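Local coordinates for protein ricin B-related lectin (PDB 5MUA) that binds galactose through a beta-trefoil lectin domain and carries a calcium-binding, papain-like protease domain that takes up the inhibitor E-64, at residues I8-S13 and N18-L23; Q95-S100 and W106-K111; F146-Q151 and G257-V262. All coordinates share one frame; numbering follows the deposited sequence. Where two conformers were deposited one is given.

All three contacts involve the beta-trefoil lectin part of the chain, but at different depths. Interaction 1 is buried and joins two successive strands through one bridge and a cation-pi stack. Interaction 2, partly buried, is a regular hairpin near the galactose site, with Trp97, Ile99 and Ile108 on the buried face and Ile98 beside the lysines on the other. Interaction 3 rests on a single phenylalanine and joins the last trefoil strand to a turn in the C-terminal part, without direct hydrogen bonds. Strands 7-13 and 144-152 are neighbours, so interactions 1 and 3 share a sheet, while Phe146, on the strand of interaction 3 though outside its contact, packs on Ile11, Ile99 and Ile108 of the other two.

Interaction 1 of 3, residues I8-S13 and N18-L23; sequences IYYIAS and NTRLAL
Ala12 and Arg20 meet at a single backbone bridge, CA to CA 3.8 Å, where strands 8-13 and 19-23 of the beta-trefoil come together at 130° between their directions and then diverge. Two hydrogen bonds flank the bridge: Leu21 N gives to Ile11 O at 2.9 Å, and Ser13 N to Thr19 O. Beyond them the strands are too far apart to pair directly, and a water takes over, accepting from Ile11 N and donating to Leu21 O, which also receives Trp49 NE1.

The principal side-chain contact is a cation-pi stack. Arg20 starts with CG between its backbone N and carbonyl carbon (chi1 64°) and then runs extended to NE, which carries the guanidinium over one face of the Tyr10 ring. The planes are 24° apart, and Arg20 CZ lies 3.8 Å from the centroid of the Tyr10 ring. Both groups are held at their polar ends, Arg20 NH2 by Val42 O and Tyr10 OH by Asp43 and Arg256, which should limit sliding of one plane over the other. Away from this stack, Ile11 CG2 packs on Leu21 CD1 at 3.8 Å, next to Trp49 and Trp144. Within the stack Arg20 NH1 is the deepest atom, over the middle of the tyrosine ring and 3.3 Å from Tyr10 CE2.

Interaction 2 of 3, residues Q95-S100 and W106-K111; sequences QKWIIS and WKIKSK
This antiparallel beta hairpin of the ricin-type trefoil brings strand 97-100 against strand 107-110 close to the galactose site. Ile98 with Lys109 and Ser100 with Lys107 are hydrogen-bonded pairs; Trp97 with Ser110 and Ile99 with Ile108 are non-hydrogen-bonded pairs. The ladder runs from Lys111 N to Lys96 O, a nearly straight bond (175° at the hydrogen), to Lys107 N on Ser100 O at 2.8 Å.

On the inward face the Trp97 indole sets its six-membered ring against the opposite strand: Trp97 CZ3 is 3.6 Å from Ser110 CB, while Trp97 CE3 meets Ile108 CG2 at 3.8 Å. A water sits over the centre of the indole, giving one proton to Lys96 O and hydrogen-bonding Ser110 OG. Near the other end, Ile99 CG2 reaches Trp106 CE3 at 3.8 Å, the two side chains crossing at about a right angle.

The face of Ile98 and Lys109 is more accessible. Lys109 bends at chi3 (71°) and runs alongside Ile98. Lys96 and Lys111 also run side by side through their methylenes; their ammonium groups come fairly near each other, a cost probably eased by the salt bridges of Lys111 NZ to Glu56 and Asp93.

Strand 59-64 flanks 97-100 on its other edge, through a backbone hydrogen bond between Tyr60 and Trp97. Val117 of strand 116-120 packs on Trp97 and Ile108, and Trp97 NE1 is hydrogen-bonded to Met71 O of strand 70-73, which carries the galactose-binding Asp72.

Interaction 3 of 3, residues F146-Q151 and G257-V262; sequences FQKLSQ and GNFSTV
An amide-aromatic stack joins the lectin part to the C-terminal part here: Phe259, at the corner just before strand 261-266, lays its ring against the broken strand 144-152. No backbone pairing links the segments, and Phe259 supplies the whole C-terminal side of the contact.

Gln151 lies over one face of the ring. Its chain bends at chi2 (-76°), folding the amide back flat over the phenyl group with the planes 13° apart. Gln151 NE2 stands 3.4 Å from Phe259 CD2, toward the rim, and CG makes a CH-pi contact with the same ring. Two bonds fix the rotation of this amide: Gln151 NE2 donates to Ser150 O at 2.9 Å, close to the amide plane, while OE1 accepts from a water that also donates to Phe259 O. The water thus links the two segments beside the stack. At the ring's edge, Phe259 CZ points to Lys148 O at 3.3 Å, and Lys148 CE skirts Phe259 CE2 at 4.1 Å before its ammonium group goes on to Gln4 OE1.

The corner that presents Phe259 is a type I turn from Asn258 to Thr261, closed by Thr261 N to Asn258 O. An Asx turn reinforces it, with Asn258 OD1 accepting from Ser260 N at 3.0 Å.

Around this contact, strand 144-152 pairs with strand 7-13 on the trefoil side and with strand 178-180 of the C-terminal part. Val181 packs on both Phe259 and Gln151, while helix 153-162 covers Gln151 through Val156 and Val262 through Thr159.

Interaction 1 of 3, residues I8-S13 and N18-L23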
loop_
_atom_site.group_PDB
_atom_site.type_symbol
_atom_site.label_atom_id
_atom_site.label_comp_id
_atom_site.label_asym_id
_atom_site.label_seq_id
_atom_site.Cartn_x
_atom_site.Cartn_y
_atom_site.Cartn_z
ATOM N N ILE B 8 13.871 11.076 -17.065
ATOM C CA ILE B 8 14.976 10.502 -16.260
ATOM C C ILE B 8 15.775 9.676 -17.227
ATOM O O ILE B 8 15.195 8.930 -18.080
ATOM C CB ILE B 8 14.457 9.610 -15.096
ATOM C CG1 ILE B 8 13.622 10.523 -14.158
ATOM C CG2 ILE B 8 15.595 8.950 -14.382
ATOM C CD1 ILE B 8 12.751 9.780 -13.154
ATOM N N TYR B 9 17.099 9.827 -17.151
ATOM C CA TYR B 9 17.998 9.273 -18.135
ATOM C C TYR B 9 19.271 8.722 -17.556
ATOM O O TYR B 9 19.737 9.171 -16.499
ATOM C CB TYR B 9 18.422 10.370 -19.076
ATOM C CG TYR B 9 17.356 11.027 -19.831
ATOM C CD1 TYR B 9 16.695 12.152 -19.336
ATOM C CD2 TYR B 9 17.049 10.589 -21.106
ATOM C CE1 TYR B 9 15.734 12.757 -20.072
ATOM C CE2 TYR B 9 16.107 11.221 -21.899
ATOM C CZ TYR B 9 15.438 12.342 -21.384
ATOM O OH TYR B 9 14.492 12.966 -22.163
ATOM N N TYR B 10 19.864 7.745 -18.237
ATOM C CA TYR B 10 21.318 7.517 -18.121
ATOM C C TYR B 10 21.963 8.470 -19.102
ATOM O O TYR B 10 21.395 8.741 -20.205
ATOM C CB TYR B 10 21.706 6.103 -18.575
ATOM C CG TYR B 10 21.214 4.938 -17.739
ATOM C CD1 TYR B 10 21.406 4.888 -16.372
ATOM C CD2 TYR B 10 20.685 3.795 -18.392
ATOM C CE1 TYR B 10 20.980 3.776 -15.631
ATOM C CE2 TYR B 10 20.284 2.658 -17.671
ATOM C CZ TYR B 10 20.410 2.664 -16.298
ATOM O OH TYR B 10 20.033 1.541 -15.543
ATOM N N ILE B 11 23.077 9.037 -18.702
ATOM C CA ILE B 11 23.856 9.920 -19.598
ATOM C C ILE B 11 25.166 9.162 -19.811
ATOM O O ILE B 11 25.994 9.062 -18.909
ATOM C CB ILE B 11 24.116 11.287 -18.944
ATOM C CG1 ILE B 11 22.802 11.975 -18.493
ATOM C CG2 ILE B 11 24.902 12.197 -19.905
ATOM C CD1 ILE B 11 23.006 13.285 -17.745
ATOM N N ALA B 12 25.357 8.599 -21.005
ATOM C CA ALA B 12 26.539 7.781 -21.272
ATOM C C ALA B 12 27.484 8.527 -22.197
ATOM O O ALA B 12 27.031 9.246 -23.086
ATOM C CB ALA B 12 26.154 6.465 -21.971
ATOM N N SER B 13 28.747 8.264 -22.007
ATOM C CA SER B 13 29.796 8.844 -22.938
ATOM C C SER B 13 29.697 8.205 -24.302
ATOM O O SER B 13 29.631 7.009 -24.393
ATOM C CB SER B 13 31.189 8.581 -22.404
ATOM O OG SER B 13 32.178 9.106 -23.288
ATOM N N ASN B 18 30.715 1.615 -22.470
ATOM C CA ASN B 18 30.374 1.115 -21.155
ATOM C C ASN B 18 30.515 2.108 -20.000
ATOM O O ASN B 18 30.712 1.717 -18.865
ATOM C CB ASN B 18 31.186 -0.123 -20.870
ATOM C CG ASN B 18 30.923 -1.206 -21.859
ATOM O OD1 ASN B 18 31.795 -1.591 -22.637
ATOM N ND2 ASN B 18 29.686 -1.679 -21.877
ATOM N N THR B 19 30.370 3.390 -20.317
ATOM C CA THR B 19 30.703 4.437 -19.371
ATOM C C THR B 19 29.569 5.454 -19.326
ATOM O O THR B 19 29.154 5.980 -20.357
ATOM C CB THR B 19 32.024 5.141 -19.838
ATOM O OG1 THR B 19 33.051 4.145 -19.904
ATOM C CG2 THR B 19 32.494 6.169 -18.888
ATOM N N ARG B 20 29.063 5.684 -18.132
ATOM C CA ARG B 20 28.041 6.717 -17.931
ATOM C C ARG B 20 28.278 7.536 -16.664
ATOM O O ARG B 20 29.141 7.214 -15.837
ATOM C CB ARG B 20 26.658 6.097 -18.012
ATOM C CG ARG B 20 26.425 5.097 -16.916
ATOM C CD ARG B 20 25.232 4.254 -17.293
ATOM N NE ARG B 20 25.072 3.124 -16.432
ATOM C CZ ARG B 20 24.234 2.126 -16.663
ATOM N NH1 ARG B 20 23.519 2.080 -17.749
ATOM N NH2 ARG B 20 24.146 1.152 -15.794
ATOM N N LEU B 21 27.521 8.628 -16.542
ATOM C CA LEU B 21 27.730 9.558 -15.500
ATOM C C LEU B 21 27.028 9.118 -14.233
ATOM O O LEU B 21 25.916 8.604 -14.264
ATOM C CB LEU B 21 27.231 10.890 -15.927
ATOM C CG LEU B 21 28.046 11.531 -17.067
ATOM C CD1 LEU B 21 27.492 12.938 -17.223
ATOM C CD2 LEU B 21 29.554 11.596 -16.759
ATOM N N ALA B 22 27.676 9.360 -13.123
ATOM C CA ALA B 22 27.068 9.120 -11.803
ATOM C C ALA B 22 27.594 10.205 -10.842
ATOM O O ALA B 22 28.500 10.969 -11.170
ATOM C CB ALA B 22 27.412 7.711 -11.310
ATOM N N LEU B 23 26.992 10.305 -9.661
ATOM C CA LEU B 23 27.480 11.192 -8.625
ATOM C C LEU B 23 28.176 10.406 -7.529
ATOM O O LEU B 23 27.662 9.420 -7.039
ATOM C CB LEU B 23 26.358 12.036 -8.084
ATOM C CG LEU B 23 26.838 13.156 -7.201
ATOM C CD1 LEU B 23 27.437 14.305 -8.033
ATOM C CD2 LEU B 23 25.607 13.713 -6.454
HETATM O O HOH W 1 24.009 7.818 -16.180
#

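Interaction 2 of 3, residues Q95-S100 and W106-K111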
loop_
_atom_site.group_PDB
_atom_site.type_symbol
_atom_site.label_atom_id
_atom_site.label_comp_id
_atom_site.label_asym_id
_atom_site.label_seq_id
_atom_site.Cartn_x
_atom_site.Cartn_y
_atom_site.Cartn_z
ATOM N N GLN B 95 24.079 25.924 -12.959
ATOM C CA GLN B 95 23.294 24.650 -12.840
ATOM C C GLN B 95 22.269 24.452 -13.958
ATOM O O GLN B 95 21.390 23.578 -13.868
ATOM C CB GLN B 95 22.578 24.575 -11.462
ATOM C CG GLN B 95 23.592 24.694 -10.325
ATOM C CD GLN B 95 22.972 24.562 -8.973
ATOM O OE1 GLN B 95 21.715 24.601 -8.835
ATOM N NE2 GLN B 95 23.815 24.278 -7.970
ATOM N N LYS B 96 22.303 25.306 -14.981
ATOM C CA LYS B 96 21.448 25.185 -16.112
ATOM C C LYS B 96 22.283 24.756 -17.297
ATOM O O LYS B 96 23.420 25.255 -17.490
ATOM C CB LYS B 96 20.789 26.515 -16.440
ATOM C CG LYS B 96 19.756 26.928 -15.375
ATOM C CD LYS B 96 19.138 28.285 -15.743
ATOM C CE LYS B 96 17.852 28.590 -14.997
ATOM N NZ LYS B 96 18.097 28.859 -13.583
ATOM N N TRP B 97 21.702 23.843 -18.046
ATOM C CA TRP B 97 22.410 23.080 -19.097
ATOM C C TRP B 97 21.615 23.055 -20.398
ATOM O O TRP B 97 20.425 22.736 -20.387
ATOM C CB TRP B 97 22.665 21.666 -18.594
ATOM C CG TRP B 97 23.491 21.645 -17.365
ATOM C CD1 TRP B 97 23.053 21.519 -16.081
ATOM C CD2 TRP B 97 24.915 21.797 -17.275
ATOM N NE1 TRP B 97 24.089 21.616 -15.237
ATOM C CE2 TRP B 97 25.251 21.770 -15.914
ATOM C CE3 TRP B 97 25.930 21.981 -18.206
ATOM C CZ2 TRP B 97 26.580 21.865 -15.445
ATOM C CZ3 TRP B 97 27.292 22.029 -17.756
ATOM C CH2 TRP B 97 27.608 22.026 -16.410
ATOM N N ILE B 98 22.264 23.459 -21.489
ATOM C CA ILE B 98 21.677 23.521 -22.805
ATOM C C ILE B 98 22.075 22.206 -23.437
ATOM O O ILE B 98 23.277 21.929 -23.625
ATOM C CB ILE B 98 22.140 24.754 -23.639
ATOM C CG1 ILE B 98 21.654 26.066 -22.942
ATOM C CG2 ILE B 98 21.478 24.689 -25.004
ATOM C CD1 ILE B 98 22.243 27.376 -23.503
ATOM N N ILE B 99 21.071 21.417 -23.786
ATOM C CA ILE B 99 21.272 20.057 -24.335
ATOM C C ILE B 99 20.788 20.079 -25.759
ATOM O O ILE B 99 19.623 20.273 -25.977
ATOM C CB ILE B 99 20.541 19.027 -23.502
ATOM C CG1 ILE B 99 21.153 18.992 -22.091
ATOM C CG2 ILE B 99 20.674 17.637 -24.153
ATOM C CD1 ILE B 99 20.328 18.199 -21.120
ATOM N N SER B 100 21.704 19.840 -26.699
ATOM C CA SER B 100 21.495 20.012 -28.141
ATOM C C SER B 100 22.079 18.811 -28.922
ATOM O O SER B 100 23.011 18.127 -28.444
ATOM C CB SER B 100 22.205 21.325 -28.580
ATOM O OG SER B 100 23.602 21.054 -28.521
ATOM N N TRP B 106 24.585 14.216 -29.264
ATOM C CA TRP B 106 24.233 15.222 -28.157
ATOM C C TRP B 106 25.385 15.892 -27.354
ATOM O O TRP B 106 26.294 15.240 -26.902
ATOM C CB TRP B 106 23.272 14.621 -27.099
ATOM C CG TRP B 106 22.019 14.109 -27.713
ATOM C CD1 TRP B 106 21.789 12.843 -28.214
ATOM C CD2 TRP B 106 20.821 14.852 -27.941
ATOM N NE1 TRP B 106 20.505 12.770 -28.751
ATOM C CE2 TRP B 106 19.897 13.986 -28.609
ATOM C CE3 TRP B 106 20.416 16.136 -27.619
ATOM C CZ2 TRP B 106 18.618 14.398 -28.992
ATOM C CZ3 TRP B 106 19.099 16.562 -28.014
ATOM C CH2 TRP B 106 18.242 15.694 -28.708
ATOM N N LYS B 107 25.228 17.161 -27.042
ATOM C CA LYS B 107 26.170 17.846 -26.160
ATOM C C LYS B 107 25.426 18.499 -24.978
ATOM O O LYS B 107 24.207 18.798 -25.111
ATOM C CB LYS B 107 26.957 18.910 -26.940
ATOM C CG LYS B 107 27.843 18.274 -28.026
ATOM C CD LYS B 107 28.782 19.239 -28.729
ATOM C CE LYS B 107 29.909 19.581 -27.800
ATOM N NZ LYS B 107 30.998 20.328 -28.449
ATOM N N ILE B 108 26.189 18.783 -23.902
ATOM C CA ILE B 108 25.644 19.372 -22.653
ATOM C C ILE B 108 26.492 20.633 -22.357
ATOM O O ILE B 108 27.629 20.556 -21.907
ATOM C CB ILE B 108 25.724 18.404 -21.473
ATOM C CG1 ILE B 108 25.174 17.019 -21.860
ATOM C CG2 ILE B 108 24.994 18.969 -20.260
ATOM C CD1 ILE B 108 25.473 15.959 -20.827
ATOM N N LYS B 109 25.879 21.809 -22.532
ATOM C CA LYS B 109 26.613 23.053 -22.429
ATOM C C LYS B 109 26.101 23.865 -21.271
ATOM O O LYS B 109 24.878 24.014 -21.121
ATOM C CB LYS B 109 26.411 23.858 -23.699
ATOM C CG LYS B 109 27.209 25.183 -23.735
ATOM C CD LYS B 109 27.010 25.865 -25.038
ATOM C CE LYS B 109 25.643 26.405 -25.119
ATOM N NZ LYS B 109 25.462 27.395 -26.221
ATOM N N SER B 110 27.034 24.368 -20.464
ATOM C CA SER B 110 26.677 25.271 -19.320
ATOM C C SER B 110 26.097 26.588 -19.837
ATOM O O SER B 110 26.713 27.252 -20.708
ATOM C CB SER B 110 27.876 25.544 -18.467
ATOM O OG SER B 110 27.589 26.633 -17.586
ATOM N N LYS B 111 24.915 26.956 -19.354
ATOM C CA LYS B 111 24.276 28.216 -19.799
ATOM C C LYS B 111 25.184 29.352 -19.368
ATOM O O LYS B 111 25.300 30.345 -20.081
ATOM C CB LYS B 111 22.916 28.420 -19.118
ATOM C CG LYS B 111 22.216 29.704 -19.578
ATOM C CD LYS B 111 21.030 30.005 -18.745
ATOM C CE LYS B 111 20.357 31.372 -19.051
ATOM N NZ LYS B 111 19.363 31.511 -17.936
HETATM O O HOH W 2 25.776 25.112 -16.112
#

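Interaction 3 of 3, residues F146-Q151 and G257-V262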
loop_
_atom_site.group_PDB
_atom_site.type_symbol
_atom_site.label_atom_id
_atom_site.label_comp_id
_atom_site.label_asym_id
_atom_site.label_seq_id
_atom_site.Cartn_x
_atom_site.Cartn_y
_atom_site.Cartn_z
ATOM N N PHE B 146 21.799 9.744 -24.417
ATOM C CA PHE B 146 20.779 9.743 -23.351
ATOM C C PHE B 146 19.827 8.560 -23.568
ATOM O O PHE B 146 19.284 8.424 -24.662
ATOM C CB PHE B 146 19.981 11.017 -23.497
ATOM C CG PHE B 146 20.718 12.204 -23.021
ATOM C CD1 PHE B 146 21.610 12.865 -23.872
ATOM C CD2 PHE B 146 20.552 12.682 -21.753
ATOM C CE1 PHE B 146 22.250 14.012 -23.438
ATOM C CE2 PHE B 146 21.217 13.826 -21.316
ATOM C CZ PHE B 146 22.097 14.468 -22.148
ATOM N N GLN B 147 19.668 7.705 -22.548
ATOM C CA GLN B 147 18.697 6.642 -22.619
ATOM C C GLN B 147 17.559 6.995 -21.675
ATOM O O GLN B 147 17.805 7.133 -20.514
ATOM C CB GLN B 147 19.354 5.327 -22.215
ATOM C CG GLN B 147 18.281 4.258 -22.136
ATOM C CD GLN B 147 18.760 2.894 -21.762
ATOM O OE1 GLN B 147 19.941 2.612 -21.717
ATOM N NE2 GLN B 147 17.817 2.046 -21.446
ATOM N N LYS B 148 16.348 7.142 -22.194
ATOM C CA LYS B 148 15.194 7.544 -21.375
ATOM C C LYS B 148 14.751 6.360 -20.566
ATOM O O LYS B 148 14.631 5.271 -21.086
ATOM C CB LYS B 148 14.036 8.003 -22.231
ATOM C CG LYS B 148 12.964 8.703 -21.390
ATOM C CD LYS B 148 11.874 9.323 -22.254
ATOM C CE LYS B 148 11.063 8.242 -23.001
ATOM N NZ LYS B 148 9.989 8.887 -23.805
ATOM N N LEU B 149 14.555 6.578 -19.282
ATOM C CA LEU B 149 14.148 5.539 -18.341
ATOM C C LEU B 149 12.799 5.860 -17.743
ATOM O O LEU B 149 12.348 5.138 -16.830
ATOM C CB LEU B 149 15.199 5.457 -17.250
ATOM C CG LEU B 149 16.610 5.255 -17.796
ATOM C CD1 LEU B 149 17.575 5.274 -16.660
ATOM C CD2 LEU B 149 16.789 3.941 -18.551
ATOM N N SER B 150 12.177 6.963 -18.135
ATOM C CA SER B 150 10.898 7.437 -17.588
ATOM C C SER B 150 9.774 7.391 -18.621
ATOM O O SER B 150 10.026 7.291 -19.824
ATOM C CB SER B 150 11.009 8.908 -17.111
ATOM O OG SER B 150 11.560 9.710 -18.118
ATOM N N GLN B 151 8.534 7.420 -18.114
ATOM C CA GLN B 151 7.326 7.538 -18.871
ATOM C C GLN B 151 6.442 8.535 -18.176
ATOM O O GLN B 151 6.447 8.595 -16.965
ATOM C CB GLN B 151 6.604 6.206 -18.956
ATOM C CG GLN B 151 7.336 5.194 -19.738
ATOM C CD GLN B 151 7.217 5.454 -21.236
ATOM O OE1 GLN B 151 6.243 5.044 -21.868
ATOM N NE2 GLN B 151 8.175 6.188 -21.797
ATOM N N GLY B 257 13.190 -2.266 -21.615
ATOM C CA GLY B 257 13.557 -2.567 -23.044
ATOM C C GLY B 257 12.455 -2.263 -24.003
ATOM O O GLY B 257 12.671 -2.167 -25.218
ATOM N N ASN B 258 11.225 -2.129 -23.507
ATOM C CA ASN B 258 10.127 -1.802 -24.371
ATOM C C ASN B 258 8.976 -1.270 -23.556
ATOM O O ASN B 258 8.210 -2.060 -22.948
ATOM C CB ASN B 258 9.642 -3.041 -25.127
ATOM C CG ASN B 258 8.533 -2.724 -26.118
ATOM O OD1 ASN B 258 7.904 -1.639 -26.144
ATOM N ND2 ASN B 258 8.297 -3.676 -26.972
ATOM N N PHE B 259 8.800 0.041 -23.613
ATOM C CA PHE B 259 7.911 0.684 -22.682
ATOM C C PHE B 259 6.452 0.379 -23.029
ATOM O O PHE B 259 5.601 0.667 -22.225
ATOM C CB PHE B 259 8.091 2.183 -22.724
ATOM C CG PHE B 259 9.397 2.680 -22.192
ATOM C CD1 PHE B 259 9.824 2.342 -20.922
ATOM C CD2 PHE B 259 10.128 3.630 -22.917
ATOM C CE1 PHE B 259 11.002 2.859 -20.387
ATOM C CE2 PHE B 259 11.292 4.155 -22.388
ATOM C CZ PHE B 259 11.729 3.768 -21.122
ATOM N N SER B 260 6.191 -0.155 -24.210
ATOM C CA SER B 260 4.829 -0.537 -24.612
ATOM C C SER B 260 4.443 -1.910 -24.089
ATOM O O SER B 260 3.292 -2.303 -24.188
ATOM C CB SER B 260 4.699 -0.520 -26.132
ATOM O OG SER B 260 4.773 0.785 -26.596
ATOM N N THR B 261 5.368 -2.653 -23.502
ATOM C CA THR B 261 5.044 -3.992 -23.008
ATOM C C THR B 261 4.588 -3.855 -21.538
ATOM O O THR B 261 5.393 -3.408 -20.713
ATOM C CB THR B 261 6.296 -4.905 -23.035
ATOM O OG1 THR B 261 6.796 -4.959 -24.379
ATOM C CG2 THR B 261 6.026 -6.342 -22.536
ATOM N N VAL B 262 3.368 -4.295 -21.226
ATOM C CA VAL B 262 2.916 -4.447 -19.842
ATOM C C VAL B 262 3.289 -5.847 -19.320
ATOM O O VAL B 262 2.941 -6.851 -19.924
ATOM C CB VAL B 262 1.428 -4.118 -19.713
ATOM C CG1 VAL B 262 1.042 -4.290 -18.268
ATOM C CG2 VAL B 262 1.130 -2.681 -20.219
HETATM O O HOH W 3 4.522 3.018 -21.179
#